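PDB 3KAE: possible protein of nuclear scaffold from Encephalitozoon cuniculi, which probably serves as the Cdc27 (APC3) subunit of the anaphase-promoting complex, its N-terminal tetratricopeptide-repeat domain pairing with a second copy as a homodimer. Local coordinates for residues Y67-Y72 and K79-S84. Numbering follows the deposited sequence.
Sequences YESLCY and KKAIKS
E68 OE2 is gripped by one hydrogen bond, donated across the helix pair by S84 OG at 2.9 Å, and more loosely by a long, weak ion pair with K65 NZ, one turn back on its own helix. The serine comes at the carboxylate from above, 48° out of its plane. E68 gets there with CG anti to the backbone N (chi1 -154°) and the chain extended beyond it, so its CB, CG and CD all pass along S84 OG. S84 OG also lies at the edge of the Y72 ring, in its plane, 3.7 Å from Y72 CE2. Over one face of the ring sits K80: its CB stands 3.5 Å from the Y72 ring centroid, almost on the normal, a CH-pi contact, and K80 CD continues over the CE1 side. The lysine then leads away, and its NZ pairs with D77 in a salt bridge. Nearer the axes, Y72 CB meets A81 CB at 3.7 Å. S69 OG, anti to its own N, gives a short 2.6 Å hydrogen bond to A81 O, with the donor above the carbonyl plane. Small residues let the backbones close in, with S69 CA only 3.9 Å from A81 CA. The axes of segments 67-72 and 79-84 approach to 7.8 Å and run at 168°. L123 of helix 113-126 packs on S69 and A81, while L53 of helix 49-57 touches E68 and Y72. This tight antiparallel pairing of helices 62-74 and 78-89 through a short turn is the helical hairpin characteristic of tetratricopeptide-repeat folds.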
loop_
_atom_site.group_PDB
_atom_site.type_symbol
_atom_site.label_atom_id
_atom_site.label_comp_id
_atom_site.label_asym_id
_atom_site.label_seq_id
_atom_site.Cartn_x
_atom_site.Cartn_y
_atom_site.Cartn_z
ATOM N N TYR C 67 3.062 12.664 -3.358
ATOM C CA TYR C 67 3.415 11.333 -3.874
ATOM C C TYR C 67 4.737 11.377 -4.643
ATOM O O TYR C 67 5.497 10.411 -4.678
ATOM C CB TYR C 67 2.279 10.732 -4.730
ATOM C CG TYR C 67 1.277 10.038 -3.861
ATOM C CD1 TYR C 67 0.202 10.726 -3.323
ATOM C CD2 TYR C 67 1.439 8.712 -3.520
ATOM C CE1 TYR C 67 -0.700 10.092 -2.488
ATOM C CE2 TYR C 67 0.542 8.076 -2.675
ATOM C CZ TYR C 67 -0.519 8.773 -2.161
ATOM O OH TYR C 67 -1.432 8.130 -1.343
ATOM N N GLU C 68 5.026 12.523 -5.230
ATOM C CA GLU C 68 6.270 12.666 -5.913
ATOM C C GLU C 68 7.415 12.478 -4.928
ATOM O O GLU C 68 8.338 11.691 -5.175
ATOM C CB GLU C 68 6.337 14.048 -6.554
ATOM C CG GLU C 68 7.227 14.112 -7.746
ATOM C CD GLU C 68 7.153 15.453 -8.443
ATOM O OE1 GLU C 68 6.090 15.793 -9.018
ATOM O OE2 GLU C 68 8.169 16.165 -8.412
ATOM N N SER C 69 7.340 13.197 -3.803
ATOM C CA SER C 69 8.321 13.078 -2.728
ATOM C C SER C 69 8.423 11.638 -2.218
ATOM O O SER C 69 9.522 11.126 -2.029
ATOM C CB SER C 69 7.976 14.023 -1.575
ATOM O OG SER C 69 9.102 14.199 -0.720
ATOM N N LEU C 70 7.288 10.964 -2.042
ATOM C CA LEU C 70 7.328 9.559 -1.607
ATOM C C LEU C 70 8.092 8.680 -2.592
ATOM O O LEU C 70 8.912 7.852 -2.173
ATOM C CB LEU C 70 5.931 8.981 -1.402
ATOM C CG LEU C 70 4.995 9.662 -0.410
ATOM C CD1 LEU C 70 3.645 8.910 -0.385
ATOM C CD2 LEU C 70 5.650 9.715 0.973
ATOM N N CYS C 71 7.812 8.855 -3.894
ATOM C CA CYS C 71 8.434 8.036 -4.934
ATOM C C CYS C 71 9.916 8.309 -4.968
ATOM O O CYS C 71 10.721 7.388 -5.058
ATOM C CB CYS C 71 7.832 8.315 -6.334
ATOM S SG CYS C 71 6.097 7.836 -6.545
ATOM N N TYR C 72 10.277 9.585 -4.901
ATOM C CA TYR C 72 11.684 9.989 -4.816
ATOM C C TYR C 72 12.396 9.397 -3.614
ATOM O O TYR C 72 13.550 8.992 -3.714
ATOM C CB TYR C 72 11.819 11.510 -4.830
ATOM C CG TYR C 72 11.690 12.117 -6.216
ATOM C CD1 TYR C 72 12.349 11.555 -7.304
ATOM C CD2 TYR C 72 10.917 13.250 -6.431
ATOM C CE1 TYR C 72 12.234 12.104 -8.587
ATOM C CE2 TYR C 72 10.794 13.801 -7.696
ATOM C CZ TYR C 72 11.453 13.224 -8.766
ATOM O OH TYR C 72 11.331 13.777 -10.013
ATOM N N LYS C 79 17.171 14.738 -2.695
ATOM C CA LYS C 79 17.177 16.150 -3.042
ATOM C C LYS C 79 15.880 16.475 -3.757
ATOM O O LYS C 79 15.285 17.532 -3.553
ATOM C CB LYS C 79 18.374 16.489 -3.922
ATOM N N LYS C 80 15.443 15.552 -4.602
ATOM C CA LYS C 80 14.205 15.745 -5.341
ATOM C C LYS C 80 13.001 15.569 -4.426
ATOM O O LYS C 80 12.058 16.362 -4.488
ATOM C CB LYS C 80 14.142 14.813 -6.544
ATOM C CG LYS C 80 15.119 15.188 -7.654
ATOM C CD LYS C 80 14.864 14.392 -8.937
ATOM C CE LYS C 80 15.777 14.836 -10.076
ATOM N NZ LYS C 80 17.132 14.206 -10.034
ATOM N N ALA C 81 13.049 14.549 -3.563
ATOM C CA ALA C 81 12.022 14.356 -2.542
ATOM C C ALA C 81 11.785 15.645 -1.769
ATOM O O ALA C 81 10.647 16.097 -1.634
ATOM C CB ALA C 81 12.396 13.218 -1.604
ATOM N N ILE C 82 12.873 16.234 -1.277
ATOM C CA ILE C 82 12.814 17.488 -0.545
ATOM C C ILE C 82 12.235 18.621 -1.394
ATOM O O ILE C 82 11.319 19.328 -0.977
ATOM C CB ILE C 82 14.212 17.898 -0.063
ATOM C CG1 ILE C 82 14.736 16.863 0.934
ATOM C CG2 ILE C 82 14.180 19.320 0.523
ATOM C CD1 ILE C 82 16.106 17.190 1.532
ATOM N N LYS C 83 12.783 18.803 -2.585
ATOM C CA LYS C 83 12.297 19.852 -3.475
ATOM C C LYS C 83 10.789 19.732 -3.692
ATOM O O LYS C 83 10.072 20.730 -3.694
ATOM C CB LYS C 83 13.038 19.814 -4.812
ATOM N N SER C 84 10.308 18.506 -3.854
ATOM C CA SER C 84 8.888 18.286 -4.128
ATOM C C SER C 84 8.027 18.771 -2.970
ATOM O O SER C 84 6.987 19.391 -3.182
ATOM C CB SER C 84 8.593 16.805 -4.427
ATOM O OG SER C 84 9.066 16.438 -5.707
#